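Local coordinates for SusD superfamily protein (Bacteroides fragilis NCTC 9343, PDB 3NQP), which probably binds sugars at the cell surface as an outer-membrane protein of the SusD family, at residues A[47-52]-A[68-73]; A[51-56]-A[317-322]; A[321-326]-A[474-479]. All coordinates share one frame; numbering follows the deposited sequence.

Contact 1 (A[47-52]-A[68-73])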
loop_
_atom_site.group_PDB
_atom_site.type_symbol
_atom_site.label_atom_id
_atom_site.label_comp_id
_atom_site.label_asym_id
_atom_site.label_seq_id
_atom_site.Cartn_x
_atom_site.Cartn_y
_atom_site.Cartn_z
ATOM N N GLY A 47 2.286 -3.377 -4.029
ATOM C CA GLY A 47 2.208 -1.923 -3.963
ATOM C C GLY A 47 3.513 -1.197 -4.210
ATOM O O GLY A 47 3.488 -0.087 -4.742
ATOM N N GLU A 48 4.642 -1.773 -3.779
ATOM C CA GLU A 48 5.937 -1.024 -3.795
ATOM C C GLU A 48 6.915 -1.477 -4.867
ATOM O O GLU A 48 7.527 -0.654 -5.534
ATOM C CB GLU A 48 6.715 -1.208 -2.476
ATOM C CG GLU A 48 6.197 -0.546 -1.306
ATOM C CD GLU A 48 6.458 0.933 -1.227
ATOM O OE1 GLU A 48 7.467 1.467 -1.742
ATOM O OE2 GLU A 48 5.643 1.549 -0.550
ATOM N N LEU A 49 7.117 -2.795 -4.988
ATOM C CA LEU A 49 8.334 -3.266 -5.674
ATOM C C LEU A 49 8.503 -2.860 -7.129
ATOM O O LEU A 49 9.625 -2.665 -7.574
ATOM C CB LEU A 49 8.517 -4.771 -5.543
ATOM C CG LEU A 49 8.827 -5.371 -4.159
ATOM C CD1 LEU A 49 8.994 -6.893 -4.326
ATOM C CD2 LEU A 49 10.043 -4.724 -3.411
ATOM N N ARG A 50 7.422 -2.811 -7.890
ATOM C CA ARG A 50 7.503 -2.422 -9.310
ATOM C C ARG A 50 7.578 -0.903 -9.503
ATOM O O ARG A 50 7.575 -0.424 -10.639
ATOM C CB ARG A 50 6.302 -2.985 -10.075
ATOM C CG ARG A 50 6.323 -4.485 -10.195
ATOM C CD ARG A 50 5.201 -4.967 -11.147
ATOM N NE ARG A 50 5.554 -4.632 -12.529
ATOM C CZ ARG A 50 4.898 -4.966 -13.630
ATOM N NH1 ARG A 50 3.761 -5.640 -13.590
ATOM N NH2 ARG A 50 5.398 -4.599 -14.803
ATOM N N GLY A 51 7.615 -0.165 -8.395
ATOM C CA GLY A 51 7.599 1.304 -8.415
ATOM C C GLY A 51 8.819 2.060 -8.939
ATOM O O GLY A 51 8.781 3.259 -8.947
ATOM N N GLY A 52 9.894 1.392 -9.368
ATOM C CA GLY A 52 10.978 2.085 -10.072
ATOM C C GLY A 52 11.973 2.751 -9.145
ATOM O O GLY A 52 12.782 3.572 -9.573
ATOM N N GLY A 68 14.338 -9.558 -7.223
ATOM C CA GLY A 68 14.976 -8.659 -8.232
ATOM C C GLY A 68 14.223 -8.660 -9.563
ATOM O O GLY A 68 14.125 -7.631 -10.241
ATOM N N ASP A 69 13.684 -9.803 -9.965
ATOM C CA ASP A 69 12.898 -9.841 -11.210
ATOM C C ASP A 69 11.651 -8.928 -11.189
ATOM O O ASP A 69 11.323 -8.297 -12.218
ATOM C CB ASP A 69 12.469 -11.255 -11.563
ATOM C CG ASP A 69 13.634 -12.124 -12.051
ATOM O OD1 ASP A 69 14.487 -11.666 -12.851
ATOM O OD2 ASP A 69 13.659 -13.291 -11.627
ATOM N N ILE A 70 10.935 -8.889 -10.073
ATOM C CA ILE A 70 9.772 -7.957 -9.953
ATOM C C ILE A 70 10.252 -6.510 -10.133
ATOM O O ILE A 70 9.689 -5.727 -10.912
ATOM C CB ILE A 70 8.985 -8.098 -8.598
ATOM C CG1 ILE A 70 8.366 -9.491 -8.451
ATOM C CG2 ILE A 70 7.827 -7.038 -8.485
ATOM C CD1 ILE A 70 7.690 -9.745 -7.137
ATOM N N ILE A 71 11.319 -6.175 -9.420
ATOM C CA ILE A 71 11.874 -4.846 -9.405
ATOM C C ILE A 71 12.302 -4.430 -10.805
ATOM O O ILE A 71 12.061 -3.301 -11.188
ATOM C CB ILE A 71 13.053 -4.753 -8.416
ATOM C CG1 ILE A 71 12.537 -4.878 -6.978
ATOM C CG2 ILE A 71 13.811 -3.441 -8.677
ATOM C CD1 ILE A 71 13.548 -5.309 -5.917
ATOM N N LEU A 72 12.892 -5.365 -11.572
ATOM C CA LEU A 72 13.377 -5.129 -12.926
ATOM C C LEU A 72 12.269 -5.212 -13.976
ATOM O O LEU A 72 12.518 -5.047 -15.156
ATOM C CB LEU A 72 14.525 -6.108 -13.278
ATOM C CG LEU A 72 15.833 -5.896 -12.478
ATOM C CD1 LEU A 72 16.821 -7.075 -12.588
ATOM C CD2 LEU A 72 16.497 -4.555 -12.878
ATOM N N GLN A 73 11.042 -5.467 -13.562
ATOM C CA GLN A 73 9.965 -5.632 -14.521
ATOM C C GLN A 73 10.156 -6.861 -15.449
ATOM O O GLN A 73 9.605 -6.883 -16.545
ATOM C CB GLN A 73 9.752 -4.361 -15.381
ATOM C CG GLN A 73 9.922 -3.004 -14.613
ATOM C CD GLN A 73 8.830 -2.723 -13.612
ATOM O OE1 GLN A 73 7.748 -3.282 -13.725
ATOM N NE2 GLN A 73 9.101 -1.834 -12.630
HETATM O O HOH W 1 10.868 -1.317 -9.909
#
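The Schellman motif that ends helix 68-71 brings Gln73 against Arg50, the third residue of a type I beta turn from Glu48 to Gly51, and the pair illustrates how one amide can serve both the side chain and the backbone of a single partner. Gln73 OE1 is gripped side-on by the guanidinium, accepting from Arg50 NE at 2.8 Å and from Arg50 NH2 at 2.9 Å. Both bonds lie in the guanidinium plane, against which the amide is turned by 39°. The NH2 donor arrives almost in line with the amide carbonyl, the NE donor more from one side. At the other end of the amide, Gln73 NE2 donates to Arg50 O at 2.9 Å, with an N-H...O angle of 153°. Bonded at both its oxygen and its nitrogen, the amide has its flip state fixed. A bend at chi2 (-70°) swings Gln73 CD toward the arginine. The helix end supplies the platform: Gln73 takes a positive phi, and its N bonds back to Ile70 O at 3.0 Å. Lys491, from a distant loop, ties in both partners, its O accepting from Arg50 NH2 and its NZ donating to Gln73 O. Beside this polar side runs an apolar one, where Ile70 crosses the arginine chain at about a right angle. Ile70 CG2, held anti to its own backbone N, presses on Arg50 CG at 3.4 Å and reaches Leu49 CB at 3.8 Å. Ile71 CG1 lies near Leu49 O, whose polar need is met by a water. That water also donates to Ile71 O at 2.6 Å and accepts from Gly52 N, linking Leu49 and Gly52, in and just after the turn, to Ile71 at the end of the helix.

Contact 2 (A[51-56]-A[317-322]). With EDO (1,2-ethanediol), chain E.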
loop_
_atom_site.group_PDB
_atom_site.type_symbol
_atom_site.label_atom_id
_atom_site.label_comp_id
_atom_site.label_asym_id
_atom_site.label_seq_id
_atom_site.Cartn_x
_atom_site.Cartn_y
_atom_site.Cartn_z
ATOM N N GLY A 51 7.615 -0.165 -8.395
ATOM C CA GLY A 51 7.599 1.304 -8.415
ATOM C C GLY A 51 8.819 2.060 -8.939
ATOM O O GLY A 51 8.781 3.259 -8.947
ATOM N N GLY A 52 9.894 1.392 -9.368
ATOM C CA GLY A 52 10.978 2.085 -10.072
ATOM C C GLY A 52 11.973 2.751 -9.145
ATOM O O GLY A 52 12.782 3.572 -9.573
ATOM N N ARG A 53 11.928 2.429 -7.868
ATOM C CA ARG A 53 12.860 3.067 -6.937
ATOM C C ARG A 53 13.623 2.156 -6.001
ATOM O O ARG A 53 14.248 2.636 -5.018
ATOM C CB ARG A 53 12.162 4.171 -6.144
ATOM C CG ARG A 53 10.905 3.784 -5.474
ATOM C CD ARG A 53 10.304 5.053 -4.763
ATOM N NE ARG A 53 9.193 4.625 -3.952
ATOM C CZ ARG A 53 8.479 5.379 -3.125
ATOM N NH1 ARG A 53 8.747 6.668 -2.968
ATOM N NH2 ARG A 53 7.455 4.818 -2.457
ATOM N N PHE A 54 13.649 0.861 -6.322
ATOM C CA PHE A 54 14.416 -0.110 -5.569
ATOM C C PHE A 54 15.726 -0.416 -6.316
ATOM O O PHE A 54 15.790 -0.290 -7.518
ATOM C CB PHE A 54 13.592 -1.372 -5.381
ATOM C CG PHE A 54 12.610 -1.281 -4.246
ATOM C CD1 PHE A 54 12.994 -1.539 -2.960
ATOM C CD2 PHE A 54 11.344 -0.862 -4.461
ATOM C CE1 PHE A 54 12.112 -1.426 -1.910
ATOM C CE2 PHE A 54 10.450 -0.743 -3.421
ATOM C CZ PHE A 54 10.841 -1.013 -2.140
ATOM N N ILE A 55 16.792 -0.717 -5.591
ATOM C CA ILE A 55 18.002 -1.161 -6.249
ATOM C C ILE A 55 17.918 -2.689 -6.461
ATOM O O ILE A 55 17.100 -3.377 -5.825
ATOM C CB ILE A 55 19.251 -0.770 -5.461
ATOM C CG1 ILE A 55 19.324 -1.511 -4.136
ATOM C CG2 ILE A 55 19.322 0.750 -5.206
ATOM C CD1 ILE A 55 20.454 -2.468 -4.075
ATOM N N THR A 56 18.792 -3.203 -7.323
ATOM C CA THR A 56 18.980 -4.645 -7.473
ATOM C C THR A 56 20.469 -4.960 -7.381
ATOM O O THR A 56 21.291 -4.053 -7.293
ATOM C CB THR A 56 18.405 -5.179 -8.828
ATOM O OG1 THR A 56 19.079 -4.537 -9.898
ATOM C CG2 THR A 56 16.937 -4.877 -8.924
ATOM N N TYR A 317 15.994 -5.493 0.878
ATOM C CA TYR A 317 15.182 -4.528 0.151
ATOM C C TYR A 317 15.790 -3.162 0.457
ATOM O O TYR A 317 16.024 -2.842 1.648
ATOM C CB TYR A 317 13.689 -4.516 0.631
ATOM C CG TYR A 317 12.989 -5.827 0.374
ATOM C CD1 TYR A 317 13.074 -6.864 1.295
ATOM C CD2 TYR A 317 12.310 -6.065 -0.805
ATOM C CE1 TYR A 317 12.504 -8.093 1.063
ATOM C CE2 TYR A 317 11.724 -7.286 -1.041
ATOM C CZ TYR A 317 11.807 -8.300 -0.098
ATOM O OH TYR A 317 11.265 -9.535 -0.338
ATOM N N GLU A 318 16.081 -2.383 -0.577
ATOM C CA GLU A 318 16.705 -1.075 -0.400
ATOM C C GLU A 318 16.284 -0.075 -1.465
ATOM O O GLU A 318 16.440 -0.314 -2.657
ATOM C CB GLU A 318 18.232 -1.147 -0.468
ATOM C CG GLU A 318 18.973 0.213 -0.044
ATOM C CD GLU A 318 20.496 0.061 -0.079
ATOM O OE1 GLU A 318 20.969 -1.052 -0.376
ATOM O OE2 GLU A 318 21.209 1.042 0.258
ATOM N N TYR A 319 15.867 1.098 -1.019
ATOM C CA TYR A 319 15.553 2.168 -1.949
ATOM C C TYR A 319 16.797 2.773 -2.536
ATOM O O TYR A 319 17.816 2.950 -1.853
ATOM C CB TYR A 319 14.742 3.251 -1.272
ATOM C CG TYR A 319 13.357 2.787 -0.914
ATOM C CD1 TYR A 319 12.345 2.814 -1.850
ATOM C CD2 TYR A 319 13.070 2.312 0.350
ATOM C CE1 TYR A 319 11.055 2.350 -1.538
ATOM C CE2 TYR A 319 11.749 1.877 0.692
ATOM C CZ TYR A 319 10.775 1.891 -0.290
ATOM O OH TYR A 319 9.497 1.457 -0.023
ATOM N N ASN A 320 16.705 3.137 -3.813
ATOM C CA ASN A 320 17.766 3.905 -4.470
ATOM C C ASN A 320 17.956 5.132 -3.595
ATOM O O ASN A 320 16.981 5.697 -3.093
ATOM C CB ASN A 320 17.264 4.321 -5.840
ATOM C CG ASN A 320 18.290 5.005 -6.665
ATOM O OD1 ASN A 320 18.699 6.134 -6.361
ATOM N ND2 ASN A 320 18.718 4.342 -7.751
ATOM N N LYS A 321 19.192 5.558 -3.419
ATOM C CA LYS A 321 19.480 6.642 -2.479
ATOM C C LYS A 321 18.890 8.013 -2.886
ATOM O O LYS A 321 18.754 8.916 -2.054
ATOM C CB LYS A 321 20.994 6.755 -2.304
ATOM C CG LYS A 321 21.750 7.259 -3.529
ATOM C CD LYS A 321 23.274 7.412 -3.233
ATOM C CE LYS A 321 23.966 6.001 -3.292
ATOM N NZ LYS A 321 25.433 6.064 -3.050
ATOM N N ALA A 322 18.562 8.165 -4.158
ATOM C CA ALA A 322 17.798 9.328 -4.634
ATOM C C ALA A 322 16.441 9.481 -3.959
ATOM O O ALA A 322 15.903 10.595 -3.901
ATOM C CB ALA A 322 17.623 9.288 -6.171
HETATM C C1 EDO E . 28.405 4.365 -3.660
HETATM O O1 EDO E . 28.115 5.614 -3.035
HETATM C C2 EDO E . 27.700 3.179 -2.989
HETATM O O2 EDO E . 26.284 3.155 -3.237
HETATM O O HOH W 2 17.221 1.938 -8.519
HETATM O O HOH W 3 15.924 -3.654 -3.219
#
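Arg53 O is approached by two groups of the facing segment: it accepts from Asn320 N at 2.8 Å, a nearly straight bond, and receives a CA-H...O contact from Tyr319. The reciprocal bond runs from Ile55 N to Glu318 O at 3.0 Å, almost in line with that carbonyl. Between them Phe54 and Tyr319 form a non-hydrogen-bonded pair, a single antiparallel bridge joining loops 261 residues apart in the chain. The two side chains run side by side in the same direction, and their rings meet obliquely, centroids 4.4 Å apart and planes at 32°. Phe54 CZ meets the far end of the tyrosine ring, 3.4 Å from Tyr319 CE1, while Tyr319 CD1 sits over the rim of one phenylalanine face. The extended Arg53 chain runs alongside the tyrosine, NE 3.8 Å from Tyr319 CE1, toward a bond from NH1 to Asp443 O. Ile55 spreads its branches along the facing segment, CG2 against Asn320 CA at 3.6 Å and CG1 against Glu318 CB at 3.8 Å. One water joins Phe54 O to Asn320 ND2. The same asparagine is an N-cap: its OD1 accepts from Ala322 N on a lone pair. The pairing thus leads directly into helix 321-325, while Phe54 packs on Ile71 of helix 68-71 and Lys321 NZ donates to Leu353 O of strand 351-358.

Contact 3 (A[321-326]-A[474-479]). With EDO (1,2-ethanediol), chain E.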
loop_
_atom_site.group_PDB
_atom_site.type_symbol
_atom_site.label_atom_id
_atom_site.label_comp_id
_atom_site.label_asym_id
_atom_site.label_seq_id
_atom_site.Cartn_x
_atom_site.Cartn_y
_atom_site.Cartn_z
ATOM N N LYS A 321 19.192 5.558 -3.419
ATOM C CA LYS A 321 19.480 6.642 -2.479
ATOM C C LYS A 321 18.890 8.013 -2.886
ATOM O O LYS A 321 18.754 8.916 -2.054
ATOM C CB LYS A 321 20.994 6.755 -2.304
ATOM C CG LYS A 321 21.750 7.259 -3.529
ATOM C CD LYS A 321 23.274 7.412 -3.233
ATOM C CE LYS A 321 23.966 6.001 -3.292
ATOM N NZ LYS A 321 25.433 6.064 -3.050
ATOM N N ALA A 322 18.562 8.165 -4.158
ATOM C CA ALA A 322 17.798 9.328 -4.634
ATOM C C ALA A 322 16.441 9.481 -3.959
ATOM O O ALA A 322 15.903 10.595 -3.901
ATOM C CB ALA A 322 17.623 9.288 -6.171
ATOM N N VAL A 323 15.871 8.402 -3.431
ATOM C CA VAL A 323 14.592 8.508 -2.734
ATOM C C VAL A 323 14.818 9.346 -1.465
ATOM O O VAL A 323 14.112 10.320 -1.217
ATOM C CB VAL A 323 14.016 7.118 -2.405
ATOM C CG1 VAL A 323 12.819 7.194 -1.505
ATOM C CG2 VAL A 323 13.630 6.358 -3.732
ATOM N N TYR A 324 15.806 8.953 -0.668
ATOM C CA TYR A 324 16.284 9.772 0.478
ATOM C C TYR A 324 16.689 11.208 0.096
ATOM O O TYR A 324 16.258 12.191 0.727
ATOM C CB TYR A 324 17.415 9.035 1.178
ATOM C CG TYR A 324 18.025 9.709 2.412
ATOM C CD1 TYR A 324 17.361 9.683 3.629
ATOM C CD2 TYR A 324 19.255 10.364 2.352
ATOM C CE1 TYR A 324 17.908 10.281 4.770
ATOM C CE2 TYR A 324 19.829 10.972 3.514
ATOM C CZ TYR A 324 19.148 10.912 4.714
ATOM O OH TYR A 324 19.655 11.483 5.861
ATOM N N GLN A 325 17.496 11.346 -0.932
ATOM C CA GLN A 325 18.023 12.670 -1.323
ATOM C C GLN A 325 16.935 13.606 -1.852
ATOM O O GLN A 325 17.126 14.819 -1.860
ATOM C CB GLN A 325 19.095 12.521 -2.396
ATOM C CG GLN A 325 20.314 11.785 -1.924
ATOM C CD GLN A 325 21.272 11.479 -3.043
ATOM O OE1 GLN A 325 20.870 11.045 -4.124
ATOM N NE2 GLN A 325 22.545 11.705 -2.791
ATOM N N ASN A 326 15.805 13.040 -2.280
ATOM C CA ASN A 326 14.638 13.856 -2.692
ATOM C C ASN A 326 13.982 14.658 -1.568
ATOM O O ASN A 326 13.279 15.635 -1.818
ATOM C CB ASN A 326 13.539 12.977 -3.295
ATOM C CG ASN A 326 13.694 12.760 -4.802
ATOM O OD1 ASN A 326 14.560 13.352 -5.454
ATOM N ND2 ASN A 326 12.816 11.912 -5.364
ATOM N N GLY A 474 7.352 9.773 -14.705
ATOM C CA GLY A 474 7.010 8.855 -13.594
ATOM C C GLY A 474 8.202 8.162 -12.914
ATOM O O GLY A 474 8.058 7.588 -11.822
ATOM N N SER A 475 9.354 8.159 -13.587
ATOM C CA SER A 475 10.554 7.516 -13.053
ATOM C C SER A 475 11.189 8.352 -11.960
ATOM O O SER A 475 10.987 9.555 -11.869
ATOM C CB SER A 475 11.598 7.245 -14.159
ATOM O OG SER A 475 12.215 8.444 -14.626
ATOM N N LEU A 476 12.003 7.684 -11.169
ATOM C CA LEU A 476 12.648 8.291 -10.010
ATOM C C LEU A 476 13.530 9.428 -10.411
ATOM O O LEU A 476 13.443 10.521 -9.823
ATOM C CB LEU A 476 13.485 7.280 -9.252
ATOM C CG LEU A 476 14.181 7.809 -7.976
ATOM C CD1 LEU A 476 13.160 8.372 -6.989
ATOM C CD2 LEU A 476 14.996 6.708 -7.316
ATOM N N LEU A 477 14.347 9.176 -11.430
ATOM C CA LEU A 477 15.309 10.164 -11.917
ATOM C C LEU A 477 14.772 11.104 -13.023
ATOM O O LEU A 477 15.404 12.101 -13.316
ATOM C CB LEU A 477 16.599 9.454 -12.383
ATOM C CG LEU A 477 17.417 8.734 -11.287
ATOM C CD1 LEU A 477 18.793 8.239 -11.811
ATOM C CD2 LEU A 477 17.575 9.634 -10.013
ATOM N N GLY A 478 13.647 10.772 -13.661
ATOM C CA GLY A 478 13.097 11.625 -14.736
ATOM C C GLY A 478 13.663 11.350 -16.120
ATOM O O GLY A 478 13.354 12.063 -17.086
ATOM N N ASP A 479 14.445 10.290 -16.235
ATOM C CA ASP A 479 15.263 10.033 -17.410
ATOM C C ASP A 479 14.634 9.055 -18.395
ATOM O O ASP A 479 14.785 9.223 -19.597
ATOM C CB ASP A 479 16.632 9.489 -17.012
ATOM C CG ASP A 479 16.553 8.213 -16.138
ATOM O OD1 ASP A 479 15.484 7.907 -15.519
ATOM O OD2 ASP A 479 17.595 7.522 -16.051
HETATM C C1 EDO E . 28.405 4.365 -3.660
HETATM O O1 EDO E . 28.115 5.614 -3.035
HETATM C C2 EDO E . 27.700 3.179 -2.989
HETATM O O2 EDO E . 26.284 3.155 -3.237
HETATM O O HOH W 4 11.375 11.585 -8.199
HETATM O O HOH W 5 15.020 12.061 -8.034
#
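Leu476 inserts its branched end against Ala322 and Val323 where helix 321-325 meets, at the protein surface, the loop between helices 452-458 and 498-503, and here most of the apolar packing is gathered. Its CD2 lies 3.9 Å from Ala322 CB and equally 3.9 Å from CG2 of the buried Val323, with the valine and leucine side chains crossing at about a right angle. CG stands anti to the backbone N (chi1 -178°), which sends it to the helix side. The other methyl, CD1, faces Val323 CG2 and comes 3.9 Å from Asn326 ND2. The exposed Leu477 adds one touch, its CD2 on Ala322 CB. Within the loop, Ser475 OG accepts from Gly478 N at 2.9 Å, an ST motif.

The looser, solvent-exposed side is at Asn326, where waters mediate. One water accepts from Asn326 ND2 and donates to Leu476 O at 2.8 Å; a second lies 2.9 Å from Asn326 OD1 and close to the same carbonyl. With methyl packing in the middle and water bridges at the margin, the contact relies on burial of apolar carbon rather than on direct polar bonds, so the loop is probably held by fit more than by directed bonds.

In the fold
The three contacts form a chain on one side of the molecule's centre, with contact 2 in the middle: its centre lies about 9 Å from those of contacts 1 and 3, which are about 15 Å apart. Contacts 1 and 2 share Gly51 and Gly52 and meet at Glu48, whose OE1 is 2.7 Å from Tyr319 OH, a probable hydrogen bond, with a long, weak ion pair to Arg53. Contacts 2 and 3 share Lys321 and Ala322, and Arg53 CB packs 3.6 Å from Val323 CG2. Contacts 2 and 3 join segments 261 and 148 residues apart, whereas contact 1 is local. The ethanediol on Lys321 touches contacts 2 and 3 but does not identify a sugar site.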